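Local coordinates for ADP-ribose pyrophosphatase (Streptococcus suis, PDB 3O8S), which probably hydrolyses ADP-ribose or a related nucleoside diphosphate linked to another moiety, as expected of a Nudix-family pyrophosphatase, at residues L120-L131 with T146-G157. Numbering follows the deposited sequence.
With EDO (1,2-ethanediol), chain D.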
ATOM      1  N   LEU A 120     -16.143 -15.457   7.104  1.00 48.62           N
ATOM      2  CA  LEU A 120     -16.010 -15.674   5.680  1.00 48.23           C
ATOM      3  C   LEU A 120     -14.607 -16.004   5.195  1.00 52.46           C
ATOM      4  O   LEU A 120     -13.630 -15.397   5.629  1.00 52.74           O
ATOM      5  CB  LEU A 120     -16.520 -14.427   4.904  1.00 46.58           C
ATOM      6  CG  LEU A 120     -17.961 -13.941   5.237  1.00 52.44           C
ATOM      7  CD1 LEU A 120     -18.324 -12.709   4.406  1.00 52.65           C
ATOM      8  CD2 LEU A 120     -18.993 -15.039   5.016  1.00 51.92           C
ATOM      9  N   ASP A 121     -14.541 -16.926   4.219  1.00 48.38           N
ATOM     10  CA  ASP A 121     -13.330 -17.281   3.486  1.00 46.63           C
ATOM     11  C   ASP A 121     -13.307 -16.408   2.266  1.00 48.67           C
ATOM     12  O   ASP A 121     -14.272 -16.400   1.500  1.00 47.16           O
ATOM     13  CB  ASP A 121     -13.295 -18.757   3.093  1.00 50.24           C
ATOM     14  CG  ASP A 121     -13.341 -19.736   4.254  1.00 67.30           C
ATOM     15  OD1 ASP A 121     -12.621 -19.506   5.259  1.00 66.07           O
ATOM     16  OD2 ASP A 121     -14.015 -20.785   4.115  1.00 80.44           O
ATOM     17  N   VAL A 122     -12.247 -15.613   2.122  1.00 44.19           N
ATOM     18  CA  VAL A 122     -12.092 -14.699   1.007  1.00 42.73           C
ATOM     19  C   VAL A 122     -10.682 -14.788   0.484  1.00 51.29           C
ATOM     20  O   VAL A 122      -9.769 -15.243   1.189  1.00 52.90           O
ATOM     21  CB  VAL A 122     -12.451 -13.210   1.370  1.00 43.59           C
ATOM     22  CG1 VAL A 122     -13.885 -13.076   1.896  1.00 42.81           C
ATOM     23  CG2 VAL A 122     -11.428 -12.576   2.333  1.00 42.84           C
ATOM     24  N   GLU A 123     -10.493 -14.311  -0.733  1.00 49.56           N
ATOM     25  CA  GLU A 123      -9.161 -14.207  -1.289  1.00 50.75           C
ATOM     26  C   GLU A 123      -8.884 -12.723  -1.587  1.00 48.98           C
ATOM     27  O   GLU A 123      -9.726 -12.045  -2.178  1.00 45.90           O
ATOM     28  CB  GLU A 123      -8.944 -15.132  -2.505  1.00 54.05           C
ATOM     29  CG  GLU A 123      -9.989 -15.085  -3.609  1.00 70.56           C
ATOM     30  CD  GLU A 123      -9.713 -16.014  -4.781  1.00 95.11           C
ATOM     31  OE1 GLU A 123      -9.345 -17.193  -4.552  1.00 88.09           O
ATOM     32  OE2 GLU A 123      -9.891 -15.565  -5.936  1.00 82.23           O
ATOM     33  N   ALA A 124      -7.764 -12.204  -1.058  1.00 44.48           N
ATOM     34  CA  ALA A 124      -7.307 -10.825  -1.263  1.00 43.54           C
ATOM     35  C   ALA A 124      -7.012 -10.647  -2.737  1.00 49.12           C
ATOM     36  O   ALA A 124      -6.365 -11.509  -3.330  1.00 50.49           O
ATOM     37  CB  ALA A 124      -6.078 -10.560  -0.424  1.00 45.06           C
ATOM     38  N   GLN A 125      -7.541  -9.590  -3.353  1.00 44.63           N
ATOM     39  CA  GLN A 125      -7.435  -9.478  -4.793  1.00 44.02           C
ATOM     40  C   GLN A 125      -6.724  -8.236  -5.302  1.00 44.37           C
ATOM     41  O   GLN A 125      -5.925  -8.330  -6.225  1.00 43.03           O
ATOM     42  CB  GLN A 125      -8.874  -9.489  -5.360  1.00 45.37           C
ATOM     43  CG  GLN A 125      -8.978  -9.833  -6.821  1.00 60.84           C
ATOM     44  CD  GLN A 125     -10.405 -10.126  -7.203  1.00 71.71           C
ATOM     45  OE1 GLN A 125     -10.816 -11.276  -7.268  1.00 67.08           O
ATOM     46  NE2 GLN A 125     -11.183  -9.095  -7.491  1.00 59.26           N
ATOM     47  N   ARG A 126      -7.096  -7.071  -4.789  1.00 39.20           N
ATOM     48  CA  ARG A 126      -6.639  -5.829  -5.345  1.00 37.15           C
ATOM     49  C   ARG A 126      -6.501  -4.795  -4.270  1.00 39.43           C
ATOM     50  O   ARG A 126      -7.320  -4.746  -3.353  1.00 39.23           O
ATOM     51  CB  ARG A 126      -7.682  -5.389  -6.437  1.00 35.24           C
ATOM     52  CG  ARG A 126      -7.763  -3.869  -6.773  1.00 33.42           C
ATOM     53  CD  ARG A 126      -8.789  -3.624  -7.874  1.00 34.05           C
ATOM     54  NE  ARG A 126      -8.250  -4.102  -9.159  1.00 37.14           N
ATOM     55  CZ  ARG A 126      -8.912  -4.132 -10.303  1.00 41.05           C
ATOM     56  NH1 ARG A 126     -10.179  -3.740 -10.355  1.00 38.80           N
ATOM     57  NH2 ARG A 126      -8.311  -4.538 -11.409  1.00 37.59           N
ATOM     58  N   VAL A 127      -5.475  -3.935  -4.402  1.00 36.38           N
ATOM     59  CA  VAL A 127      -5.294  -2.798  -3.509  1.00 36.05           C
ATOM     60  C   VAL A 127      -6.161  -1.670  -4.087  1.00 41.69           C
ATOM     61  O   VAL A 127      -5.880  -1.157  -5.170  1.00 40.32           O
ATOM     62  CB  VAL A 127      -3.815  -2.355  -3.292  1.00 38.39           C
ATOM     63  CG1 VAL A 127      -3.733  -1.292  -2.184  1.00 37.82           C
ATOM     64  CG2 VAL A 127      -2.933  -3.554  -2.942  1.00 38.40           C
ATOM     65  N   VAL A 128      -7.236  -1.328  -3.389  1.00 39.05           N
ATOM     66  CA  VAL A 128      -8.110  -0.235  -3.830  1.00 38.57           C
ATOM     67  C   VAL A 128      -7.359   1.100  -3.635  1.00 42.26           C
ATOM     68  O   VAL A 128      -7.319   1.963  -4.520  1.00 41.04           O
ATOM     69  CB  VAL A 128      -9.477  -0.223  -3.062  1.00 39.94           C
ATOM     70  CG1 VAL A 128     -10.327   0.977  -3.475  1.00 39.70           C
ATOM     71  CG2 VAL A 128     -10.254  -1.537  -3.221  1.00 38.22           C
ATOM     72  N   ALA A 129      -6.842   1.271  -2.425  1.00 41.22           N
ATOM     73  CA  ALA A 129      -6.202   2.499  -1.955  1.00 41.45           C
ATOM     74  C   ALA A 129      -5.354   2.266  -0.725  1.00 44.46           C
ATOM     75  O   ALA A 129      -5.640   1.348   0.036  1.00 43.32           O
ATOM     76  CB  ALA A 129      -7.277   3.516  -1.628  1.00 42.86           C
ATOM     77  N   ILE A 130      -4.294   3.088  -0.560  1.00 43.55           N
ATOM     78  CA  ILE A 130      -3.387   3.202   0.597  1.00 44.59           C
ATOM     79  C   ILE A 130      -3.543   4.646   1.033  1.00 47.85           C
ATOM     80  O   ILE A 130      -3.016   5.537   0.380  1.00 45.32           O
ATOM     81  CB  ILE A 130      -1.921   2.814   0.298  1.00 48.23           C
ATOM     82  CG1 ILE A 130      -1.829   1.485  -0.416  1.00 49.28           C
ATOM     83  CG2 ILE A 130      -1.046   2.840   1.546  1.00 48.91           C
ATOM     84  CD1 ILE A 130      -1.094   1.636  -1.618  1.00 64.96           C
ATOM     85  N   LEU A 131      -4.321   4.896   2.084  1.00 46.23           N
ATOM     86  CA  LEU A 131      -4.650   6.260   2.418  1.00 47.39           C
ATOM     87  C   LEU A 131      -4.266   6.674   3.806  1.00 53.88           C
ATOM     88  O   LEU A 131      -4.390   5.926   4.758  1.00 54.87           O
ATOM     89  CB  LEU A 131      -6.175   6.465   2.239  1.00 47.53           C
ATOM     90  CG  LEU A 131      -6.738   6.285   0.830  1.00 50.04           C
ATOM     91  CD1 LEU A 131      -8.247   6.118   0.867  1.00 49.88           C
ATOM     92  CD2 LEU A 131      -6.299   7.432  -0.105  1.00 50.95           C
ATOM     93  N   THR A 146      -1.933   4.659   8.351  1.00 52.69           N
ATOM     94  CA  THR A 146      -1.953   4.430   6.917  1.00 49.18           C
ATOM     95  C   THR A 146      -2.994   3.319   6.741  1.00 54.06           C
ATOM     96  O   THR A 146      -2.897   2.265   7.393  1.00 55.22           O
ATOM     97  CB  THR A 146      -0.542   4.130   6.379  1.00 56.88           C
ATOM     98  OG1 THR A 146       0.193   5.356   6.299  1.00 61.26           O
ATOM     99  CG2 THR A 146      -0.564   3.466   4.988  1.00 49.24           C
ATOM    100  N   LYS A 147      -4.028   3.581   5.933  1.00 48.71           N
ATOM    101  CA  LYS A 147      -5.116   2.627   5.743  1.00 47.71           C
ATOM    102  C   LYS A 147      -5.018   1.958   4.400  1.00 49.54           C
ATOM    103  O   LYS A 147      -5.020   2.648   3.379  1.00 49.49           O
ATOM    104  CB  LYS A 147      -6.475   3.320   5.869  1.00 50.02           C
ATOM    105  CG  LYS A 147      -6.755   3.938   7.220  1.00 55.24           C
ATOM    106  CD  LYS A 147      -8.032   4.729   7.106  1.00 62.48           C
ATOM    107  CE  LYS A 147      -9.110   4.261   8.035  1.00 70.15           C
ATOM    108  NZ  LYS A 147      -9.430   2.835   7.841  1.00 58.51           N
ATOM    109  N   VAL A 148      -4.981   0.624   4.383  1.00 44.68           N
ATOM    110  CA  VAL A 148      -4.930  -0.135   3.118  1.00 42.99           C
ATOM    111  C   VAL A 148      -6.305  -0.790   2.895  1.00 48.19           C
ATOM    112  O   VAL A 148      -6.728  -1.617   3.700  1.00 49.64           O
ATOM    113  CB  VAL A 148      -3.786  -1.188   3.110  1.00 46.69           C
ATOM    114  CG1 VAL A 148      -3.660  -1.855   1.743  1.00 44.98           C
ATOM    115  CG2 VAL A 148      -2.453  -0.563   3.509  1.00 47.44           C
ATOM    116  N   PHE A 149      -7.015  -0.373   1.839  1.00 43.03           N
ATOM    117  CA  PHE A 149      -8.297  -0.941   1.436  1.00 40.24           C
ATOM    118  C   PHE A 149      -8.009  -2.013   0.414  1.00 42.80           C
ATOM    119  O   PHE A 149      -7.394  -1.721  -0.603  1.00 41.35           O
ATOM    120  CB  PHE A 149      -9.230   0.141   0.887  1.00 41.16           C
ATOM    121  CG  PHE A 149      -9.758   1.066   1.958  1.00 43.63           C
ATOM    122  CD1 PHE A 149      -9.013   2.165   2.383  1.00 45.60           C
ATOM    123  CD2 PHE A 149     -10.993   0.824   2.565  1.00 45.27           C
ATOM    124  CE1 PHE A 149      -9.497   3.011   3.369  1.00 46.97           C
ATOM    125  CE2 PHE A 149     -11.482   1.679   3.548  1.00 49.30           C
ATOM    126  CZ  PHE A 149     -10.730   2.763   3.943  1.00 48.49           C
ATOM    127  N   ILE A 150      -8.401  -3.263   0.708  1.00 39.41           N
ATOM    128  CA  ILE A 150      -8.161  -4.414  -0.144  1.00 38.39           C
ATOM    129  C   ILE A 150      -9.498  -4.954  -0.668  1.00 44.88           C
ATOM    130  O   ILE A 150     -10.391  -5.272   0.121  1.00 44.17           O
ATOM    131  CB  ILE A 150      -7.356  -5.525   0.617  1.00 41.82           C
ATOM    132  CG1 ILE A 150      -6.020  -4.978   1.259  1.00 42.18           C
ATOM    133  CG2 ILE A 150      -7.139  -6.810  -0.248  1.00 38.97           C
ATOM    134  CD1 ILE A 150      -4.915  -4.690   0.295  1.00 42.32           C
ATOM    135  N   LEU A 151      -9.607  -5.098  -2.000  1.00 41.95           N
ATOM    136  CA  LEU A 151     -10.781  -5.703  -2.580  1.00 42.47           C
ATOM    137  C   LEU A 151     -10.580  -7.209  -2.477  1.00 45.17           C
ATOM    138  O   LEU A 151      -9.508  -7.701  -2.813  1.00 44.45           O
ATOM    139  CB  LEU A 151     -11.036  -5.216  -4.009  1.00 42.57           C
ATOM    140  CG  LEU A 151     -12.088  -5.970  -4.817  1.00 48.28           C
ATOM    141  CD1 LEU A 151     -13.507  -5.562  -4.382  1.00 49.89           C
ATOM    142  CD2 LEU A 151     -11.885  -5.735  -6.305  1.00 48.22           C
ATOM    143  N   CYS A 152     -11.561  -7.904  -1.883  1.00 41.56           N
ATOM    144  CA  CYS A 152     -11.533  -9.345  -1.667  1.00 41.69           C
ATOM    145  C   CYS A 152     -12.687  -9.975  -2.375  1.00 47.33           C
ATOM    146  O   CYS A 152     -13.768  -9.400  -2.488  1.00 48.64           O
ATOM    147  CB  CYS A 152     -11.549  -9.714  -0.185  1.00 42.46           C
ATOM    148  SG  CYS A 152     -10.167  -9.056   0.790  1.00 46.11           S
ATOM    149  N   ARG A 153     -12.460 -11.190  -2.812  1.00 42.51           N
ATOM    150  CA  ARG A 153     -13.403 -11.992  -3.518  1.00 41.60           C
ATOM    151  C   ARG A 153     -13.934 -13.047  -2.545  1.00 43.19           C
ATOM    152  O   ARG A 153     -13.137 -13.729  -1.889  1.00 41.69           O
ATOM    153  CB  ARG A 153     -12.656 -12.587  -4.714  1.00 41.63           C
ATOM    154  CG  ARG A 153     -13.440 -13.565  -5.529  1.00 55.63           C
ATOM    155  CD  ARG A 153     -12.593 -14.065  -6.683  1.00 60.39           C
ATOM    156  NE  ARG A 153     -13.392 -14.955  -7.509  1.00 58.06           N
ATOM    157  CZ  ARG A 153     -13.438 -16.271  -7.366  1.00 65.98           C
ATOM    158  NH1 ARG A 153     -12.645 -16.878  -6.495  1.00 54.24           N
ATOM    159  NH2 ARG A 153     -14.231 -16.997  -8.137  1.00 58.03           N
ATOM    160  N   LEU A 154     -15.269 -13.160  -2.433  1.00 39.64           N
ATOM    161  CA  LEU A 154     -15.910 -14.117  -1.522  1.00 41.51           C
ATOM    162  C   LEU A 154     -15.746 -15.568  -1.998  1.00 47.81           C
ATOM    163  O   LEU A 154     -16.038 -15.869  -3.152  1.00 46.99           O
ATOM    164  CB  LEU A 154     -17.417 -13.798  -1.366  1.00 42.43           C
ATOM    165  CG  LEU A 154     -18.236 -14.717  -0.401  1.00 49.12           C
ATOM    166  CD1 LEU A 154     -17.820 -14.523   1.067  1.00 49.40           C
ATOM    167  CD2 LEU A 154     -19.716 -14.489  -0.554  1.00 49.39           C
ATOM    168  N   LEU A 155     -15.338 -16.471  -1.082  1.00 45.89           N
ATOM    169  CA  LEU A 155     -15.248 -17.898  -1.359  1.00 45.61           C
ATOM    170  C   LEU A 155     -16.451 -18.565  -0.735  1.00 49.92           C
ATOM    171  O   LEU A 155     -17.117 -19.325  -1.404  1.00 51.10           O
ATOM    172  CB  LEU A 155     -13.928 -18.545  -0.883  1.00 45.98           C
ATOM    173  CG  LEU A 155     -12.590 -17.971  -1.426  1.00 49.09           C
ATOM    174  CD1 LEU A 155     -11.421 -18.739  -0.864  1.00 50.42           C
ATOM    175  CD2 LEU A 155     -12.521 -17.969  -2.973  1.00 48.53           C
ATOM    176  N   GLY A 156     -16.780 -18.214   0.506  1.00 46.65           N
ATOM    177  CA  GLY A 156     -17.928 -18.789   1.211  1.00 46.97           C
ATOM    178  C   GLY A 156     -17.887 -18.467   2.693  1.00 51.08           C
ATOM    179  O   GLY A 156     -17.117 -17.613   3.127  1.00 49.87           O
ATOM    180  N   GLY A 157     -18.689 -19.172   3.464  1.00 50.73           N
ATOM    181  CA  GLY A 157     -18.766 -19.053   4.919  1.00 52.29           C
ATOM    182  C   GLY A 157     -20.037 -18.389   5.371  1.00 58.38           C
ATOM    183  O   GLY A 157     -20.922 -18.126   4.559  1.00 60.19           O
TER
HETATM  184  C1  EDO D 208     -22.536 -15.953   1.413  1.00 85.74           C
HETATM  185  O1  EDO D 208     -22.273 -15.995   2.819  1.00 86.32           O
HETATM  186  C2  EDO D 208     -23.278 -14.668   1.060  1.00 85.07           C
HETATM  187  O2  EDO D 208     -23.475 -14.572  -0.361  1.00 91.04           O
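Residues 120-131 and 146-157 pair as antiparallel strands, their axes 175° apart, in a register that slips at three classic beta bulges. In each bulge two residues face one: Gln125 and Arg126 opposite Leu151, Val128 and Ala129 opposite Phe149, and Leu155 and Gly156 opposite Asp121. The first is gripped through Leu151 O, which accepts from Gln125 N at 2.8 Å and, less closely, from Arg126 N at 3.2 Å. Asp121 O is shared in the same way by Leu155 N and Gly156 N.

On one face Val122 CG2 rests on Cys152 CB, Ala124 CB meets Ile150 CG2, and Val127 sets CG1 and CG2 4.0 Å from Val148 CG1 and Ile150 CD1, respectively. Ile130 and Thr146 meet methyl to methyl, CG2 to CG2, at 3.5 Å. Helix 106-118 covers part of this face, and Phe205 of the second subunit packs on Ala124, Val127 and Ile150.

The other face carries Glu123 and Arg153 side by side. Arg153 runs out extended to NE, and a turn about CD-NE (chi4 -93°) swings the guanidinium across the chain, setting NH1 3.1 Å from Glu123 OE2 in a salt bridge whose hydrogen bond is weak; carboxylate and guanidinium planes are 47° apart. Gln125 OE1 lies against the aliphatic stem of Arg153, 3.4 Å from CD, off the edge of the guanidinium and near its plane, while Gln125 NE2 lies against Leu151 CD2. Farther along, Val128 CG2 packs on Leu151 CB at 3.8 Å, and Leu131 CD1 comes to Phe149 CE1 at 4.2 Å. Helix 186-197 touches Val128, Leu131, Phe149 and Leu151; Lys147 reaches out to Asp72 and Lys183. With strand 70-79 running parallel along 145-157, this bulged, twisted pair forms part of the mixed sheet packed between helices, the alpha/beta/alpha sandwich of the Nudix fold.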